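Local coordinates for ABC transporter substrate-binding protein (Rhizobium radiobacter, PDB 6TFX) that binds the opine mannopinic acid as the solute-binding protein of an ABC transporter, probably delivering it for import, at residues Phe22-Thr26 with Ser27-Leu31; Ala98-Pro101 with Lys102-Ala105; Val365-Ala368 with Ala369-Met373. One frame throughout, in Å; residues are numbered along the deposited sequence.

Interaction 1: Phe22-Thr26 with Ser27-Leu31. With N72 ((2~{R})-2-[[(3~{R},4~{R},5~{S})-3,4,5,6-tetrakis(oxidanyl)-2-oxidanylidene-hexyl]amino]pentanedioic acid), chain C.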
loop_
_atom_site.group_PDB
_atom_site.type_symbol
_atom_site.label_atom_id
_atom_site.label_comp_id
_atom_site.label_asym_id
_atom_site.label_seq_id
_atom_site.Cartn_x
_atom_site.Cartn_y
_atom_site.Cartn_z
ATOM N N PHE A 22 -4.462 -4.819 -9.883
ATOM C CA PHE A 22 -3.485 -5.781 -9.358
ATOM C C PHE A 22 -2.249 -5.127 -8.757
ATOM O O PHE A 22 -1.571 -5.762 -7.964
ATOM C CB PHE A 22 -3.063 -6.812 -10.406
ATOM C CG PHE A 22 -4.184 -7.750 -10.747
ATOM C CD1 PHE A 22 -4.454 -8.860 -9.943
ATOM C CD2 PHE A 22 -4.930 -7.574 -11.913
ATOM C CE1 PHE A 22 -5.497 -9.748 -10.274
ATOM C CE2 PHE A 22 -5.947 -8.478 -12.259
ATOM C CZ PHE A 22 -6.219 -9.554 -11.436
ATOM N N ALA A 23 -1.914 -3.897 -9.183
ATOM C CA ALA A 23 -0.683 -3.256 -8.725
ATOM C C ALA A 23 -0.684 -3.146 -7.201
ATOM O O ALA A 23 -1.597 -2.546 -6.627
ATOM C CB ALA A 23 -0.533 -1.890 -9.381
ATOM N N THR A 24 0.323 -3.788 -6.566
ATOM C CA THR A 24 0.423 -3.911 -5.107
ATOM C C THR A 24 1.729 -3.392 -4.528
ATOM O O THR A 24 1.710 -2.770 -3.467
ATOM C CB THR A 24 0.212 -5.386 -4.741
ATOM O OG1 THR A 24 -1.073 -5.806 -5.220
ATOM C CG2 THR A 24 0.327 -5.653 -3.242
ATOM N N THR A 25 2.871 -3.648 -5.210
ATOM C CA THR A 25 4.135 -3.151 -4.666
ATOM C C THR A 25 4.116 -1.618 -4.703
ATOM O O THR A 25 3.427 -1.022 -5.549
ATOM C CB THR A 25 5.322 -3.684 -5.468
ATOM O OG1 THR A 25 5.282 -3.108 -6.765
ATOM C CG2 THR A 25 5.337 -5.233 -5.562
ATOM N N THR A 26 4.902 -0.974 -3.827
ATOM C CA THR A 26 4.931 0.499 -3.854
ATOM C C THR A 26 5.314 0.996 -5.264
ATOM O O THR A 26 4.705 1.957 -5.762
ATOM C CB THR A 26 5.949 1.019 -2.836
ATOM O OG1 THR A 26 5.430 0.751 -1.539
ATOM C CG2 THR A 26 6.166 2.528 -2.958
ATOM N N SER A 27 6.308 0.352 -5.903
ATOM C CA SER A 27 6.750 0.827 -7.217
ATOM C C SER A 27 5.635 0.749 -8.268
ATOM O O SER A 27 5.424 1.707 -9.012
ATOM C CB SER A 27 7.977 0.066 -7.690
ATOM O OG SER A 27 8.428 0.663 -8.896
ATOM N N ASP A 28 4.915 -0.378 -8.321
ATOM C CA ASP A 28 3.825 -0.494 -9.313
ATOM C C ASP A 28 2.704 0.496 -8.964
ATOM O O ASP A 28 2.174 1.158 -9.858
ATOM C CB ASP A 28 3.282 -1.926 -9.367
ATOM C CG ASP A 28 4.143 -2.954 -10.098
ATOM O OD1 ASP A 28 5.159 -2.553 -10.751
ATOM O OD2 ASP A 28 3.802 -4.156 -10.040
ATOM N N ARG A 29 2.371 0.653 -7.648
ATOM C CA ARG A 29 1.312 1.600 -7.263
ATOM C C ARG A 29 1.718 3.050 -7.610
ATOM O O ARG A 29 0.851 3.881 -7.924
ATOM C CB ARG A 29 1.017 1.524 -5.760
ATOM C CG ARG A 29 0.375 0.215 -5.335
ATOM C CD ARG A 29 0.115 0.306 -3.853
ATOM N NE ARG A 29 -0.414 -0.916 -3.241
ATOM C CZ ARG A 29 -1.704 -1.204 -3.091
ATOM N NH1 ARG A 29 -2.640 -0.415 -3.617
ATOM N NH2 ARG A 29 -2.072 -2.293 -2.437
ATOM N N THR A 30 3.028 3.363 -7.483
ATOM C CA THR A 30 3.522 4.720 -7.778
ATOM C C THR A 30 3.326 5.013 -9.278
ATOM O O THR A 30 2.752 6.032 -9.637
ATOM C CB THR A 30 4.989 4.873 -7.389
ATOM O OG1 THR A 30 5.130 4.617 -5.990
ATOM C CG2 THR A 30 5.525 6.291 -7.693
ATOM N N LEU A 31 3.769 4.092 -10.148
ATOM C CA LEU A 31 3.602 4.267 -11.587
ATOM C C LEU A 31 2.122 4.408 -11.936
ATOM O O LEU A 31 1.758 5.315 -12.674
ATOM C CB LEU A 31 4.225 3.072 -12.317
ATOM C CG LEU A 31 5.757 3.097 -12.308
ATOM C CD1 LEU A 31 6.340 1.737 -12.776
ATOM C CD2 LEU A 31 6.297 4.198 -13.216
HETATM O OAB N72 C . 11.492 -1.020 6.511
HETATM C CAF N72 C . 10.156 -1.451 6.186
HETATM C CAG N72 C . 9.795 -1.565 4.667
HETATM O OAC N72 C . 10.698 -0.911 3.835
HETATM C CAH N72 C . 8.293 -1.380 4.440
HETATM O OAM N72 C . 7.471 -0.849 5.407
HETATM C CAI N72 C . 7.483 -0.710 3.348
HETATM O OAD N72 C . 8.189 0.383 2.802
HETATM C CAJ N72 C . 6.870 -1.709 2.397
HETATM O OAE N72 C . 6.668 -2.878 2.814
HETATM C CAK N72 C . 6.560 -1.304 0.928
HETATM N N N72 C . 5.137 -1.241 0.694
HETATM C CA N72 C . 4.481 -2.121 -0.197
HETATM C C N72 C . 5.223 -3.333 -0.688
HETATM O O N72 C . 5.306 -4.552 -0.258
HETATM C CB N72 C . 3.046 -2.362 0.278
HETATM C CG N72 C . 2.310 -3.630 -0.157
HETATM C CD N72 C . 0.790 -3.457 -0.225
HETATM O OE1 N72 C . 0.256 -2.334 -0.498
HETATM O OE2 N72 C . 0.069 -4.458 -0.021
HETATM O OXT N72 C . 5.752 -2.912 -1.733
HETATM O O HOH W 1 2.540 -5.130 -7.843
#
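The loop Phe22-Thr26 runs straight into helix 26-35, with Arg29 N donating 2.9 Å to Thr25 O in the first turn and the CA atoms of Ala23 and Asp28 5.3 Å apart. This is a helix N-terminus built into the ligand pocket, and Thr25 is its N-cap. Threonine suits the place because its short hydroxyl can turn back over the helix end: OG1 stands between the backbone N and the carbonyl carbon (chi1 68°) and accepts from Asp28 N at 3.2 Å. Small Ala23 lets its CB meet Asp28 CB at 3.8 Å. A water accepts from Thr24 N and donates to Asp28 OD2; Thr17 N also bonds OD2, and Thr16 N bonds OD1. Arg29 reaches back with an extended chain, and its NE donates 2.8 Å to Thr24 O from above that carbonyl's plane. Ala23 O lies over one guanidinium face, while NH1 is held by Ser143; together these fix the rotation of the group beside the ligand. Its bonds to the N72 carboxylate oxygen OE1, from NE and NH2, are both weak in angle, but the opposite charges should still attract. The other carboxylate is met by the helix start, where Thr26 N gives 3.0 Å to N72 OXT. One turn on, Thr26 O takes two donors from the same residue, Thr30 N at 2.8 Å and Thr30 OG1 at 2.7 Å, the hydroxyl arriving from above the carbonyl plane.

Interaction 2: Ala98-Pro101 with Lys102-Ala105; sequences ARDP and KRSA
Asp100 organises a tight turn with Lys102 and Arg103, in the loop that leaves helix 88-98 on the way to strand 113-118. Among backbone bonds, Arg103 N donates 3.0 Å to Asp100 O, which closes a type I beta turn over Asp100-Arg103; proline suits its second position because the ring already holds phi near the value needed there. A side-chain-to-backbone bond doubles it. With CG anti to the backbone N (chi1 -177°), the carboxylate of Asp100 bends forward so that OD1 accepts from Lys102 N at 3.0 Å, an Asx turn, the N-H arriving from above the carboxylate plane. The same oxygen lies 3.4 Å from Lys102 CB, whose chain then runs outward at the surface. The charged interaction uses the other oxygen: Arg103 NE forms a salt bridge with Asp100 OD2 at 2.9 Å, almost straight at 175°. OD2 sits at the guanidinium edge in its plane, yet the two flat groups are turned 67° apart, and the bond is a single one through NE on the anti side of the carboxylate. Aspartate suits the place because one short carboxylate serves two neighbours, OD1 bracing Lys102 N and OD2 Arg103 NE. Hydroxyl bonding completes the loop. Ser104, buried, points toward Ala98-Pro101, and serine's short hydroxyl can play both roles: OG accepts from Phe106 N and donates to Ala98 O, of the last helical residue, at 2.8 Å.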
loop_
_atom_site.group_PDB
_atom_site.type_symbol
_atom_site.label_atom_id
_atom_site.label_comp_id
_atom_site.label_asym_id
_atom_site.label_seq_id
_atom_site.Cartn_x
_atom_site.Cartn_y
_atom_site.Cartn_z
ATOM N N ALA A 98 -13.034 -4.258 -10.961
ATOM C CA ALA A 98 -12.468 -4.054 -9.623
ATOM C C ALA A 98 -13.176 -4.907 -8.567
ATOM O O ALA A 98 -12.520 -5.394 -7.651
ATOM C CB ALA A 98 -12.588 -2.582 -9.243
ATOM N N ARG A 99 -14.499 -5.075 -8.689
ATOM C CA ARG A 99 -15.281 -5.806 -7.695
ATOM C C ARG A 99 -15.403 -7.311 -7.954
ATOM O O ARG A 99 -16.076 -8.006 -7.193
ATOM C CB ARG A 99 -16.656 -5.156 -7.499
ATOM C CG ARG A 99 -17.634 -5.312 -8.640
ATOM C CD ARG A 99 -18.635 -4.165 -8.548
ATOM N NE ARG A 99 -19.744 -4.315 -9.497
ATOM C CZ ARG A 99 -20.876 -4.956 -9.232
ATOM N NH1 ARG A 99 -21.059 -5.536 -8.052
ATOM N NH2 ARG A 99 -21.832 -5.030 -10.146
ATOM N N ASP A 100 -14.703 -7.817 -8.993
ATOM C CA ASP A 100 -14.726 -9.223 -9.373
ATOM C C ASP A 100 -13.487 -9.945 -8.825
ATOM O O ASP A 100 -12.378 -9.627 -9.265
ATOM C CB ASP A 100 -14.762 -9.322 -10.907
ATOM C CG ASP A 100 -14.873 -10.737 -11.454
ATOM O OD1 ASP A 100 -14.749 -11.704 -10.653
ATOM O OD2 ASP A 100 -15.063 -10.880 -12.680
ATOM N N PRO A 101 -13.643 -10.937 -7.903
ATOM C CA PRO A 101 -12.449 -11.622 -7.354
ATOM C C PRO A 101 -11.594 -12.347 -8.385
ATOM O O PRO A 101 -10.434 -12.636 -8.116
ATOM C CB PRO A 101 -13.025 -12.583 -6.300
ATOM C CG PRO A 101 -14.438 -12.708 -6.594
ATOM C CD PRO A 101 -14.887 -11.433 -7.271
ATOM N N LYS A 102 -12.154 -12.611 -9.568
ATOM C CA LYS A 102 -11.428 -13.287 -10.645
ATOM C C LYS A 102 -10.583 -12.339 -11.498
ATOM O O LYS A 102 -9.756 -12.817 -12.285
ATOM C CB LYS A 102 -12.432 -14.038 -11.548
ATOM C CG LYS A 102 -13.151 -15.182 -10.835
ATOM C CD LYS A 102 -14.130 -15.900 -11.754
ATOM C CE LYS A 102 -14.825 -17.029 -11.030
ATOM N NZ LYS A 102 -15.871 -17.658 -11.874
ATOM N N ARG A 103 -10.793 -11.005 -11.370
ATOM C CA ARG A 103 -10.116 -10.016 -12.216
ATOM C C ARG A 103 -9.542 -8.836 -11.423
ATOM O O ARG A 103 -9.216 -7.804 -12.007
ATOM C CB ARG A 103 -11.100 -9.482 -13.274
ATOM C CG ARG A 103 -11.662 -10.565 -14.204
ATOM C CD ARG A 103 -12.508 -9.964 -15.325
ATOM N NE ARG A 103 -13.778 -9.465 -14.801
ATOM C CZ ARG A 103 -14.431 -8.408 -15.284
ATOM N NH1 ARG A 103 -13.943 -7.730 -16.319
ATOM N NH2 ARG A 103 -15.573 -8.018 -14.730
ATOM N N SER A 104 -9.397 -8.994 -10.102
ATOM C CA SER A 104 -8.944 -7.893 -9.270
ATOM C C SER A 104 -8.379 -8.454 -7.975
ATOM O O SER A 104 -8.882 -9.472 -7.482
ATOM C CB SER A 104 -10.154 -7.026 -8.935
ATOM O OG SER A 104 -9.836 -6.031 -7.973
ATOM N N ALA A 105 -7.360 -7.790 -7.428
ATOM C CA ALA A 105 -6.783 -8.211 -6.150
ATOM C C ALA A 105 -7.495 -7.484 -5.004
ATOM O O ALA A 105 -7.222 -7.773 -3.836
ATOM C CB ALA A 105 -5.293 -7.881 -6.115
#

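Interaction 3: Val365-Ala368 with Ala369-Met373. With N72 ((2~{R})-2-[[(3~{R},4~{R},5~{S})-3,4,5,6-tetrakis(oxidanyl)-2-oxidanylidene-hexyl]amino]pentanedioic acid), chain C.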
loop_
_atom_site.group_PDB
_atom_site.type_symbol
_atom_site.label_atom_id
_atom_site.label_comp_id
_atom_site.label_asym_id
_atom_site.label_seq_id
_atom_site.Cartn_x
_atom_site.Cartn_y
_atom_site.Cartn_z
ATOM N N VAL A 365 14.323 -13.271 -1.514
ATOM C CA VAL A 365 13.647 -13.376 -2.804
ATOM C C VAL A 365 13.350 -11.952 -3.320
ATOM O O VAL A 365 12.940 -11.086 -2.518
ATOM C CB VAL A 365 12.345 -14.243 -2.684
ATOM C CG1 VAL A 365 11.545 -14.222 -3.975
ATOM C CG2 VAL A 365 12.668 -15.696 -2.324
ATOM N N GLU A 366 13.528 -11.703 -4.650
ATOM C CA GLU A 366 13.204 -10.418 -5.253
ATOM C C GLU A 366 11.774 -10.037 -4.825
ATOM O O GLU A 366 10.883 -10.912 -4.775
ATOM C CB GLU A 366 13.322 -10.475 -6.784
ATOM C CG GLU A 366 13.026 -9.148 -7.468
ATOM C CD GLU A 366 11.556 -8.934 -7.782
ATOM O OE1 GLU A 366 10.872 -9.929 -8.118
ATOM O OE2 GLU A 366 11.089 -7.772 -7.698
ATOM N N HIS A 367 11.574 -8.756 -4.514
ATOM C CA HIS A 367 10.323 -8.264 -3.910
ATOM C C HIS A 367 9.029 -8.730 -4.613
ATOM O O HIS A 367 8.116 -9.236 -3.938
ATOM C CB HIS A 367 10.372 -6.730 -3.809
ATOM C CG HIS A 367 9.261 -6.103 -3.018
ATOM N ND1 HIS A 367 9.059 -6.418 -1.681
ATOM C CD2 HIS A 367 8.374 -5.138 -3.376
ATOM C CE1 HIS A 367 8.055 -5.656 -1.273
ATOM N NE2 HIS A 367 7.579 -4.900 -2.268
ATOM N N ALA A 368 8.909 -8.512 -5.942
ATOM C CA ALA A 368 7.661 -8.893 -6.623
ATOM C C ALA A 368 7.441 -10.412 -6.606
ATOM O O ALA A 368 6.298 -10.868 -6.405
ATOM C CB ALA A 368 7.659 -8.371 -8.043
ATOM N N ALA A 369 8.532 -11.194 -6.768
ATOM C CA ALA A 369 8.453 -12.662 -6.708
ATOM C C ALA A 369 8.044 -13.103 -5.298
ATOM O O ALA A 369 7.304 -14.081 -5.139
ATOM C CB ALA A 369 9.803 -13.274 -7.059
ATOM N N TRP A 370 8.584 -12.408 -4.260
ATOM C CA TRP A 370 8.264 -12.700 -2.863
ATOM C C TRP A 370 6.748 -12.469 -2.636
ATOM O O TRP A 370 6.099 -13.319 -2.029
ATOM C CB TRP A 370 9.099 -11.795 -1.963
ATOM C CG TRP A 370 8.685 -11.788 -0.522
ATOM C CD1 TRP A 370 8.979 -12.723 0.433
ATOM C CD2 TRP A 370 7.915 -10.773 0.124
ATOM N NE1 TRP A 370 8.457 -12.334 1.650
ATOM C CE2 TRP A 370 7.810 -11.131 1.492
ATOM C CE3 TRP A 370 7.330 -9.571 -0.315
ATOM C CZ2 TRP A 370 7.122 -10.335 2.426
ATOM C CZ3 TRP A 370 6.703 -8.755 0.611
ATOM C CH2 TRP A 370 6.568 -9.155 1.962
ATOM N N HIS A 371 6.191 -11.360 -3.171
ATOM C CA HIS A 371 4.749 -11.081 -3.071
ATOM C C HIS A 371 3.933 -12.247 -3.636
ATOM O O HIS A 371 2.886 -12.567 -3.100
ATOM C CB HIS A 371 4.384 -9.795 -3.849
ATOM C CG HIS A 371 4.420 -8.575 -3.001
ATOM N ND1 HIS A 371 3.351 -8.240 -2.185
ATOM C CD2 HIS A 371 5.401 -7.655 -2.833
ATOM C CE1 HIS A 371 3.707 -7.119 -1.558
ATOM N NE2 HIS A 371 4.925 -6.731 -1.912
ATOM N N GLN A 372 4.403 -12.862 -4.727
ATOM C CA GLN A 372 3.692 -14.002 -5.320
ATOM C C GLN A 372 3.836 -15.234 -4.409
ATOM O O GLN A 372 2.865 -15.950 -4.197
ATOM C CB GLN A 372 4.286 -14.294 -6.704
ATOM C CG GLN A 372 3.501 -15.324 -7.497
ATOM C CD GLN A 372 4.133 -15.557 -8.841
ATOM O OE1 GLN A 372 4.970 -16.442 -8.999
ATOM N NE2 GLN A 372 3.749 -14.770 -9.842
ATOM N N MET A 373 5.054 -15.484 -3.884
ATOM C CA MET A 373 5.319 -16.649 -3.030
ATOM C C MET A 373 4.514 -16.636 -1.758
ATOM O O MET A 373 3.911 -17.645 -1.412
ATOM C CB MET A 373 6.804 -16.768 -2.692
ATOM C CG MET A 373 7.634 -17.168 -3.876
ATOM S SD MET A 373 9.348 -17.447 -3.342
ATOM C CE MET A 373 9.204 -18.942 -2.466
HETATM O OAB N72 C . 11.492 -1.020 6.511
HETATM C CAF N72 C . 10.156 -1.451 6.186
HETATM C CAG N72 C . 9.795 -1.565 4.667
HETATM O OAC N72 C . 10.698 -0.911 3.835
HETATM C CAH N72 C . 8.293 -1.380 4.440
HETATM O OAM N72 C . 7.471 -0.849 5.407
HETATM C CAI N72 C . 7.483 -0.710 3.348
HETATM O OAD N72 C . 8.189 0.383 2.802
HETATM C CAJ N72 C . 6.870 -1.709 2.397
HETATM O OAE N72 C . 6.668 -2.878 2.814
HETATM C CAK N72 C . 6.560 -1.304 0.928
HETATM N N N72 C . 5.137 -1.241 0.694
HETATM C CA N72 C . 4.481 -2.121 -0.197
HETATM C C N72 C . 5.223 -3.333 -0.688
HETATM O O N72 C . 5.306 -4.552 -0.258
HETATM C CB N72 C . 3.046 -2.362 0.278
HETATM C CG N72 C . 2.310 -3.630 -0.157
HETATM C CD N72 C . 0.790 -3.457 -0.225
HETATM O OE1 N72 C . 0.256 -2.334 -0.498
HETATM O OE2 N72 C . 0.069 -4.458 -0.021
HETATM O OXT N72 C . 5.752 -2.912 -1.733
#
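Val365, at the end of strand 358-365, meets the coming helix with both methyls: CG1 lies 3.7 Å from Ala369 CB and against Trp370 CB, while CG2 touches Met373 SD at 3.9 Å. A branched apolar residue suits this position, since its two methyls touch three side chains one and two turns on. Glu366 is the N-cap. Its chain bends at chi2 (-88°), which brings the carboxylate back over the helix start, where OE1 accepts from Ala369 N at 3.0 Å and OE2 from Ala368 N at 2.9 Å, both arriving from above the carboxylate plane. A negative charge here should be favoured by the helix dipole. His367 opens the helix and reaches into the ligand pocket. NE2 donates 2.8 Å to N72 OXT, while Ser337 holds ND1 and so fixes the ring's rotation. His371, one turn on, presents its edge to the His367 face in a T-shaped stack, the planes 86° apart. Its NE2 gives 2.8 Å to N72 O, so the two imidazoles grip both oxygens of one carboxylate. Trp370 lies nearly parallel to His367 but slid aside. Ala368 O accepts the routine helical bond from Gln372 N. Beyond the segment, Arg375 bonds His371 ND1 and Tyr384 meets that ring, while strand 330-337 takes the indole N-H of Trp370 at Val335 O and packs its side chains against Val365, Trp370 and Met373.

In the fold
The three contacts follow one another along the chain without nesting or crossing, and each is local, spanning one or two turns. Interaction 1 joins the loop after strand 5-10 to helix 26-35; interaction 2 turns the chain after helix 88-98; interaction 3 turns strand 358-365 into helix 367-374. The loop residue Phe22 bridges the first two, its CE2 packing 3.3 Å from Arg103 O. Interactions 1 and 3 lie side by side at the opine, Thr25 CG2 packing 3.6 Å from His371 CD2, so two helix N-termini converge on one ligand carboxylate. Interaction 2 stays about 10 Å from interaction 3 at their nearest atoms.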